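Local coordinates for protein SAM-dependent methyltransferase (Anabaena variabilis ATCC 29413, PDB 3GGD) that binds S-adenosyl-L-homocysteine and probably transfers a methyl group from S-adenosyl-L-methionine to an acceptor substrate, at residues K9-I13 against H192-G197; P32-A37 against F221-H225. All blocks are in the same frame, centred on the assembly; numbering follows the deposited sequence.

Contact 1: residues K9-I13 against H192-G197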
ATOM      1  N   LYS A   9      10.290  -6.837 -17.298  1.00 92.92           N
ATOM      2  CA  LYS A   9      11.460  -7.354 -16.556  1.00 92.96           C
ATOM      3  C   LYS A   9      11.626  -6.701 -15.164  1.00 93.06           C
ATOM      4  O   LYS A   9      11.390  -5.493 -14.993  1.00 94.04           O
ATOM      5  CB  LYS A   9      12.743  -7.202 -17.392  1.00 92.91           C
ATOM      6  N   LYS A  10      11.979  -7.514 -14.163  1.00 92.31           N
ATOM      7  CA  LYS A  10      12.177  -7.048 -12.779  1.00 91.12           C
ATOM      8  C   LYS A  10      13.210  -7.951 -12.078  1.00 89.95           C
ATOM      9  O   LYS A  10      13.375  -9.119 -12.463  1.00 90.15           O
ATOM     10  CB  LYS A  10      10.866  -7.112 -11.983  1.00 91.08           C
ATOM     11  CG  LYS A  10       9.622  -6.455 -12.617  1.00 91.22           C
ATOM     12  CD  LYS A  10       9.517  -4.933 -12.397  1.00 90.84           C
ATOM     13  CE  LYS A  10       8.119  -4.414 -12.819  1.00 90.49           C
ATOM     14  NZ  LYS A  10       7.815  -2.981 -12.483  1.00 88.42           N
ATOM     15  N   PRO A  11      13.933  -7.416 -11.067  1.00 88.24           N
ATOM     16  CA  PRO A  11      14.814  -8.320 -10.308  1.00 86.76           C
ATOM     17  C   PRO A  11      13.977  -9.361  -9.541  1.00 84.76           C
ATOM     18  O   PRO A  11      12.891  -9.036  -9.036  1.00 84.19           O
ATOM     19  CB  PRO A  11      15.559  -7.383  -9.335  1.00 86.94           C
ATOM     20  CG  PRO A  11      15.324  -5.999  -9.830  1.00 87.42           C
ATOM     21  CD  PRO A  11      14.007  -6.029 -10.567  1.00 88.51           C
ATOM     22  N   ASP A  12      14.466 -10.596  -9.489  1.00 82.52           N
ATOM     23  CA  ASP A  12      13.777 -11.668  -8.772  1.00 81.13           C
ATOM     24  C   ASP A  12      14.139 -11.528  -7.280  1.00 78.39           C
ATOM     25  O   ASP A  12      15.310 -11.552  -6.933  1.00 79.06           O
ATOM     26  CB  ASP A  12      14.197 -13.040  -9.333  1.00 81.56           C
ATOM     27  CG  ASP A  12      13.351 -14.199  -8.779  1.00 83.69           C
ATOM     28  OD1 ASP A  12      12.318 -13.952  -8.106  1.00 85.69           O
ATOM     29  OD2 ASP A  12      13.727 -15.371  -9.021  1.00 86.82           O
ATOM     30  N   ILE A  13      13.152 -11.352  -6.409  1.00 74.78           N
ATOM     31  CA  ILE A  13      13.438 -11.114  -5.000  1.00 72.19           C
ATOM     32  C   ILE A  13      12.587 -11.968  -4.081  1.00 69.46           C
ATOM     33  O   ILE A  13      11.564 -12.508  -4.476  1.00 68.22           O
ATOM     34  CB  ILE A  13      13.167  -9.627  -4.586  1.00 71.89           C
ATOM     35  CG1 ILE A  13      11.763  -9.204  -5.006  1.00 72.16           C
ATOM     36  CG2 ILE A  13      14.163  -8.695  -5.200  1.00 72.17           C
ATOM     37  CD1 ILE A  13      11.297  -7.849  -4.367  1.00 73.36           C
ATOM     38  N   HIS A 192      17.088  -2.216  -2.819  1.00 58.36           N
ATOM     39  CA  HIS A 192      16.776  -3.541  -2.273  1.00 58.61           C
ATOM     40  C   HIS A 192      16.162  -4.511  -3.278  1.00 58.63           C
ATOM     41  O   HIS A 192      15.722  -5.592  -2.900  1.00 59.47           O
ATOM     42  CB  HIS A 192      15.903  -3.368  -1.016  1.00 58.36           C
ATOM     43  CG  HIS A 192      16.583  -2.513   0.015  1.00 59.19           C
ATOM     44  ND1 HIS A 192      17.601  -2.994   0.808  1.00 55.50           N
ATOM     45  CD2 HIS A 192      16.511  -1.181   0.262  1.00 57.50           C
ATOM     46  CE1 HIS A 192      18.095  -2.008   1.534  1.00 57.48           C
ATOM     47  NE2 HIS A 192      17.463  -0.892   1.218  1.00 55.70           N
ATOM     48  N   GLY A 193      16.165  -4.141  -4.556  1.00 58.61           N
ATOM     49  CA  GLY A 193      15.572  -4.992  -5.603  1.00 58.84           C
ATOM     50  C   GLY A 193      14.062  -4.762  -5.798  1.00 58.98           C
ATOM     51  O   GLY A 193      13.457  -5.327  -6.714  1.00 59.74           O
ATOM     52  N   ILE A 194      13.459  -3.935  -4.953  1.00 58.16           N
ATOM     53  CA  ILE A 194      12.033  -3.563  -5.070  1.00 57.98           C
ATOM     54  C   ILE A 194      11.872  -2.605  -6.248  1.00 58.69           C
ATOM     55  O   ILE A 194      12.769  -1.772  -6.514  1.00 58.31           O
ATOM     56  CB  ILE A 194      11.539  -2.879  -3.768  1.00 58.02           C
ATOM     57  CG1 ILE A 194      11.640  -3.873  -2.581  1.00 58.78           C
ATOM     58  CG2 ILE A 194      10.098  -2.308  -3.910  1.00 56.93           C
ATOM     59  CD1 ILE A 194      11.783  -3.224  -1.182  1.00 57.42           C
ATOM     60  N   ARG A 195      10.766  -2.764  -6.983  1.00 58.84           N
ATOM     61  CA  ARG A 195      10.470  -1.932  -8.153  1.00 58.87           C
ATOM     62  C   ARG A 195       9.022  -1.496  -8.118  1.00 59.57           C
ATOM     63  O   ARG A 195       8.148  -2.255  -7.714  1.00 60.02           O
ATOM     64  CB  ARG A 195      10.692  -2.683  -9.460  1.00 58.98           C
ATOM     65  CG  ARG A 195      12.125  -3.126  -9.700  1.00 58.46           C
ATOM     66  CD  ARG A 195      13.010  -1.934 -10.013  1.00 58.82           C
ATOM     67  NE  ARG A 195      14.415  -2.312 -10.255  1.00 59.08           N
ATOM     68  CZ  ARG A 195      15.367  -2.402  -9.328  1.00 58.09           C
ATOM     69  NH1 ARG A 195      15.134  -2.152  -8.049  1.00 57.32           N
ATOM     70  NH2 ARG A 195      16.571  -2.733  -9.695  1.00 58.90           N
ATOM     71  N   PRO A 196       8.761  -0.266  -8.555  1.00 59.46           N
ATOM     72  CA  PRO A 196       7.376   0.161  -8.684  1.00 59.43           C
ATOM     73  C   PRO A 196       6.784  -0.576  -9.868  1.00 59.30           C
ATOM     74  O   PRO A 196       7.515  -0.942 -10.797  1.00 58.77           O
ATOM     75  CB  PRO A 196       7.494   1.662  -8.992  1.00 59.18           C
ATOM     76  CG  PRO A 196       8.789   1.794  -9.680  1.00 59.62           C
ATOM     77  CD  PRO A 196       9.702   0.748  -9.057  1.00 60.11           C
ATOM     78  N   GLY A 197       5.469  -0.762  -9.847  1.00 59.47           N
ATOM     79  CA  GLY A 197       4.770  -1.394 -10.954  1.00 60.32           C
ATOM     80  C   GLY A 197       3.443  -0.715 -11.217  1.00 60.47           C
ATOM     81  O   GLY A 197       3.235   0.448 -10.835  1.00 59.35           O
TER
HETATM   82  O   HOH W   1      11.174  -6.727  -7.976  1.00 80.16           O
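P11 sets CG over one face of the R195 guanidinium, toward its rim, where two loops of a Rossmann-like class I methyltransferase fold meet: the N-terminal segment 9-13, ahead of helix 15-29, and the loop 192-197, which links helix 184-190 to helix 201-207. P11 CG sits 3.5 Å from R195 NH2, and the two side chains cross at about a right angle. P11 CD meets the aliphatic part of the arginine, 3.6 Å from R195 CG. Further along, the K10 chain slides past R195 in the opposite direction, K10 CD lying 3.9 Å from R195 CB. Bending at chi2 (-83°) carries the lysine onward, and K10 NZ ends 2.7 Å from P196 O. At the other end I13 CG2 rests 3.8 Å from G193 O. G193 has backbone angles suited to glycine, and a beta carbon there would also run into I13 CG2. A water bridges the backbones, within hydrogen-bonding distance of P11 O (3.1 Å) and G193 O (3.0 Å). Behind this first shell, I13 and I194 both lean on A18 of helix 15-29, and H192 ND1 is bonded to Q21 of the same helix. R195 NH1 is bonded to both M190 O and I194 O, two acceptors that restrict the turning of the guanidinium; the bond from R195 NH1 to I194 O, 2.8 Å long, lies near the guanidinium plane but comes from above the carbonyl plane.

Contact 2: residues P32-A37 against F221-H225. With SAH (S-adenosyl-L-homocysteine), chain E; EDO (1,2-ethanediol), chain K; EDO (1,2-ethanediol), chain L; EDO (1,2-ethanediol), chain P.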
ATOM      1  N   PRO A  32      14.777   9.139   4.191  1.00 59.29           N
ATOM      2  CA  PRO A  32      13.469   9.524   3.686  1.00 59.15           C
ATOM      3  C   PRO A  32      12.714   8.370   3.074  1.00 58.92           C
ATOM      4  O   PRO A  32      13.321   7.436   2.550  1.00 58.49           O
ATOM      5  CB  PRO A  32      13.776  10.572   2.622  1.00 58.84           C
ATOM      6  CG  PRO A  32      15.168  10.935   2.796  1.00 61.07           C
ATOM      7  CD  PRO A  32      15.869   9.797   3.462  1.00 59.83           C
ATOM      8  N   VAL A  33      11.383   8.454   3.145  1.00 58.71           N
ATOM      9  CA  VAL A  33      10.497   7.389   2.685  1.00 57.80           C
ATOM     10  C   VAL A  33       9.619   7.993   1.601  1.00 58.59           C
ATOM     11  O   VAL A  33       8.754   8.834   1.853  1.00 58.16           O
ATOM     12  CB  VAL A  33       9.679   6.807   3.869  1.00 58.67           C
ATOM     13  CG1 VAL A  33       8.663   5.764   3.386  1.00 55.10           C
ATOM     14  CG2 VAL A  33      10.641   6.237   4.947  1.00 57.61           C
ATOM     15  N   LEU A  34       9.871   7.560   0.381  1.00 58.65           N
ATOM     16  CA  LEU A  34       9.300   8.167  -0.814  1.00 58.88           C
ATOM     17  C   LEU A  34       7.798   8.441  -0.762  1.00 59.12           C
ATOM     18  O   LEU A  34       7.338   9.498  -1.181  1.00 58.35           O
ATOM     19  CB  LEU A  34       9.586   7.243  -2.030  1.00 58.70           C
ATOM     20  CG  LEU A  34       8.961   7.595  -3.379  1.00 58.26           C
ATOM     21  CD1 LEU A  34       9.623   8.862  -3.911  1.00 56.61           C
ATOM     22  CD2 LEU A  34       9.095   6.406  -4.371  1.00 57.75           C
ATOM     23  N   TRP A  35       7.035   7.461  -0.291  1.00 59.82           N
ATOM     24  CA  TRP A  35       5.564   7.557  -0.297  1.00 59.53           C
ATOM     25  C   TRP A  35       4.962   8.173   0.975  1.00 59.52           C
ATOM     26  O   TRP A  35       3.734   8.331   1.060  1.00 57.94           O
ATOM     27  CB  TRP A  35       4.958   6.170  -0.464  1.00 60.30           C
ATOM     28  CG  TRP A  35       5.528   5.220   0.533  1.00 59.99           C
ATOM     29  CD1 TRP A  35       5.131   5.043   1.830  1.00 61.01           C
ATOM     30  CD2 TRP A  35       6.642   4.364   0.328  1.00 58.95           C
ATOM     31  NE1 TRP A  35       5.949   4.101   2.447  1.00 61.98           N
ATOM     32  CE2 TRP A  35       6.882   3.677   1.540  1.00 61.90           C
ATOM     33  CE3 TRP A  35       7.472   4.105  -0.766  1.00 61.61           C
ATOM     34  CZ2 TRP A  35       7.913   2.742   1.676  1.00 60.96           C
ATOM     35  CZ3 TRP A  35       8.493   3.184  -0.629  1.00 61.25           C
ATOM     36  CH2 TRP A  35       8.702   2.518   0.587  1.00 61.07           C
ATOM     37  N   ASP A  36       5.801   8.564   1.924  1.00 59.63           N
ATOM     38  CA  ASP A  36       5.309   8.920   3.259  1.00 60.24           C
ATOM     39  C   ASP A  36       4.896  10.407   3.315  1.00 59.90           C
ATOM     40  O   ASP A  36       5.472  11.218   4.036  1.00 60.16           O
ATOM     41  CB  ASP A  36       6.380   8.552   4.298  1.00 60.26           C
ATOM     42  CG  ASP A  36       5.867   8.564   5.731  1.00 62.64           C
ATOM     43  OD1 ASP A  36       4.631   8.427   5.953  1.00 63.30           O
ATOM     44  OD2 ASP A  36       6.716   8.661   6.645  1.00 63.08           O
ATOM     45  N   ALA A  37       3.906  10.742   2.500  1.00 59.58           N
ATOM     46  CA  ALA A  37       3.356  12.092   2.429  1.00 60.15           C
ATOM     47  C   ALA A  37       2.550  12.426   3.692  1.00 59.99           C
ATOM     48  O   ALA A  37       1.978  11.551   4.306  1.00 59.78           O
ATOM     49  CB  ALA A  37       2.415  12.216   1.181  1.00 59.04           C
ATOM     50  N   PHE A 221      -0.941  10.145  -7.123  1.00 61.76           N
ATOM     51  CA  PHE A 221      -0.396   9.582  -5.893  1.00 61.28           C
ATOM     52  C   PHE A 221       0.640  10.564  -5.393  1.00 61.02           C
ATOM     53  O   PHE A 221       1.445  11.062  -6.173  1.00 60.72           O
ATOM     54  CB  PHE A 221       0.257   8.229  -6.119  1.00 61.13           C
ATOM     55  CG  PHE A 221       0.721   7.585  -4.856  1.00 61.03           C
ATOM     56  CD1 PHE A 221      -0.177   6.913  -4.043  1.00 61.67           C
ATOM     57  CD2 PHE A 221       2.050   7.676  -4.456  1.00 62.16           C
ATOM     58  CE1 PHE A 221       0.248   6.339  -2.839  1.00 63.63           C
ATOM     59  CE2 PHE A 221       2.486   7.091  -3.280  1.00 62.41           C
ATOM     60  CZ  PHE A 221       1.587   6.424  -2.466  1.00 62.50           C
ATOM     61  N   GLN A 222       0.614  10.871  -4.107  1.00 60.90           N
ATOM     62  CA  GLN A 222       1.532  11.877  -3.577  1.00 60.42           C
ATOM     63  C   GLN A 222       2.796  11.312  -2.945  1.00 60.28           C
ATOM     64  O   GLN A 222       2.724  10.498  -2.015  1.00 60.97           O
ATOM     65  CB  GLN A 222       0.803  12.720  -2.561  1.00 61.54           C
ATOM     66  CG  GLN A 222      -0.418  13.386  -3.130  1.00 62.45           C
ATOM     67  CD  GLN A 222      -0.123  14.661  -3.893  1.00 65.98           C
ATOM     68  OE1 GLN A 222       0.818  15.420  -3.576  1.00 62.84           O
ATOM     69  NE2 GLN A 222      -0.963  14.921  -4.897  1.00 63.42           N
ATOM     70  N   SER A 223       3.946  11.753  -3.450  1.00 59.19           N
ATOM     71  CA  SER A 223       5.245  11.369  -2.922  1.00 59.47           C
ATOM     72  C   SER A 223       5.849  12.568  -2.182  1.00 59.39           C
ATOM     73  O   SER A 223       5.293  13.659  -2.220  1.00 59.04           O
ATOM     74  CB  SER A 223       6.205  10.922  -4.042  1.00 58.93           C
ATOM     75  OG  SER A 223       6.914  11.997  -4.625  1.00 58.98           O
ATOM     76  N   ILE A 224       6.988  12.362  -1.533  1.00 59.48           N
ATOM     77  CA  ILE A 224       7.675  13.445  -0.813  1.00 60.34           C
ATOM     78  C   ILE A 224       8.856  13.978  -1.649  1.00 59.73           C
ATOM     79  O   ILE A 224       9.591  14.860  -1.217  1.00 59.21           O
ATOM     80  CB  ILE A 224       8.203  12.982   0.582  1.00 60.78           C
ATOM     81  CG1 ILE A 224       9.330  11.930   0.419  1.00 61.08           C
ATOM     82  CG2 ILE A 224       7.068  12.477   1.409  1.00 60.62           C
ATOM     83  CD1 ILE A 224      10.247  11.790   1.596  1.00 61.47           C
ATOM     84  N   HIS A 225       9.070  13.413  -2.832  1.00 59.70           N
ATOM     85  CA  HIS A 225      10.144  13.919  -3.676  1.00 59.97           C
ATOM     86  C   HIS A 225       9.788  15.262  -4.300  1.00 61.33           C
ATOM     87  O   HIS A 225       8.808  15.369  -5.055  1.00 60.79           O
ATOM     88  CB  HIS A 225      10.472  12.970  -4.815  1.00 59.53           C
ATOM     89  CG  HIS A 225      11.590  13.463  -5.667  1.00 59.02           C
ATOM     90  ND1 HIS A 225      12.907  13.427  -5.254  1.00 58.41           N
ATOM     91  CD2 HIS A 225      11.587  14.066  -6.877  1.00 57.53           C
ATOM     92  CE1 HIS A 225      13.667  13.969  -6.190  1.00 60.69           C
ATOM     93  NE2 HIS A 225      12.890  14.358  -7.185  1.00 58.30           N
TER
HETATM   94  N   SAH E 248       0.595   1.804   3.084  1.00 47.95           N
HETATM   95  CA  SAH E 248       1.845   2.441   3.576  1.00 49.38           C
HETATM   96  CB  SAH E 248       3.130   1.802   3.008  1.00 49.33           C
HETATM   97  CG  SAH E 248       3.317   1.715   1.482  1.00 48.24           C
HETATM   98  SD  SAH E 248       4.914   1.030   1.003  1.00 40.72           S
HETATM   99  C   SAH E 248       1.861   3.936   3.297  1.00 49.97           C
HETATM  100  O   SAH E 248       2.610   4.694   3.965  1.00 50.80           O
HETATM  101  OXT SAH E 248       1.165   4.411   2.400  1.00 48.90           O
HETATM  102  C5' SAH E 248       4.485  -0.668   0.746  1.00 48.21           C
HETATM  103  C4' SAH E 248       4.365  -1.467   2.078  1.00 48.86           C
HETATM  104  O4' SAH E 248       3.982  -2.834   1.793  1.00 48.08           O
HETATM  105  C3' SAH E 248       5.644  -1.592   2.925  1.00 46.81           C
HETATM  106  O3' SAH E 248       5.449  -1.185   4.269  1.00 47.64           O
HETATM  107  C2' SAH E 248       5.975  -3.079   2.898  1.00 47.91           C
HETATM  108  O2' SAH E 248       6.745  -3.578   4.011  1.00 47.29           O
HETATM  109  C1' SAH E 248       4.603  -3.705   2.728  1.00 48.00           C
HETATM  110  N9  SAH E 248       4.637  -5.081   2.219  1.00 47.52           N
HETATM  111  C8  SAH E 248       5.436  -5.519   1.208  1.00 48.12           C
HETATM  112  N7  SAH E 248       5.201  -6.819   0.968  1.00 47.45           N
HETATM  113  C5  SAH E 248       4.240  -7.215   1.856  1.00 47.55           C
HETATM  114  C6  SAH E 248       3.593  -8.486   2.162  1.00 48.56           C
HETATM  115  N6  SAH E 248       3.986  -9.549   1.421  1.00 48.57           N
HETATM  116  N1  SAH E 248       2.688  -8.562   3.149  1.00 47.31           N
HETATM  117  C2  SAH E 248       2.368  -7.447   3.880  1.00 48.68           C
HETATM  118  N3  SAH E 248       2.950  -6.270   3.647  1.00 46.69           N
HETATM  119  C4  SAH E 248       3.886  -6.101   2.693  1.00 45.85           C
HETATM  120  C1  EDO K 254       4.805  12.833   6.803  1.00 77.89           C
HETATM  121  O1  EDO K 254       3.933  13.718   7.491  1.00 80.33           O
HETATM  122  C2  EDO K 254       4.799  11.584   7.652  1.00 78.99           C
HETATM  123  O2  EDO K 254       6.109  11.309   8.159  1.00 79.80           O
HETATM  124  C1  EDO L 255      -2.513   9.883  -2.559  1.00 56.55           C
HETATM  125  O1  EDO L 255      -1.364  10.315  -1.809  1.00 54.42           O
HETATM  126  C2  EDO L 255      -3.678   9.406  -1.644  1.00 56.76           C
HETATM  127  O2  EDO L 255      -3.278   8.466  -0.599  1.00 50.47           O
HETATM  128  C1  EDO P 259      14.904  15.031  -9.779  1.00 79.08           C
HETATM  129  O1  EDO P 259      14.217  16.200  -9.270  1.00 78.60           O
HETATM  130  C2  EDO P 259      13.908  14.011 -10.328  1.00 79.03           C
HETATM  131  O2  EDO P 259      14.496  12.771 -10.803  1.00 77.50           O
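The S-adenosyl-L-homocysteine pocket is bordered here by a type I beta turn, V33 to D36, that rests against the loop 221-225 between strands 211-217 and 237-244. One backbone hydrogen bond joins them, I224 N to L34 O at 2.9 Å, with the donor tilted 16° from the carbonyl plane. I224 packs against the turn: its CD1 lies 3.3 Å from V33 O and also meets P32 CB, while I224 CG2 lies 3.3 Å from D36 O. Chi1 of 52°, with W35 CG between the backbone N and carbonyl carbon, swings the indole to the ligand, whose sulfur SD stands over one face, offset toward the rim and 3.3 Å from W35 CE2; V33 CG1 lies over the opposite face, also toward the rim. W35 CB meets the F221 ring at its edge, 3.9 Å from F221 CE2. With an alanine here in place of W35, the sulfur would probably lose its aromatic wall and V33 CG1 the face it packs on. R131 ties both loops to strand 127-131 by a bond to W35 O and a weak one to Q222 O. S223 OG accepts from H225 N, 3.1 Å away, in an ST turn, and is also hydrogen-bonded to A233 O. W35 on the beta turn thus gives part of the pocket wall and 221-225 backs the turn from behind, consistent with a class I methyltransferase cofactor pocket.

In the fold
Contact 2 lines the cofactor pocket and contact 1 lies outside it, their centres 19 Å apart and their nearest atoms about 7 Å apart without touching. Helix 15-29 runs between the first segments of the two and is shared: I13 and I194 pack on A18, while V33 and W35 touch W23, a residue that binds S-adenosyl-L-homocysteine. Contact 2 reaches the ligand directly through W35. Contact 1 stays one layer back, the I194 side chain being about 7 Å from both the ligand and the W23 side chain. Helix 184-190 is a second connection, lying against P32, L34 and W35 and leading into 192-197. The segments of the two contacts alternate along the chain.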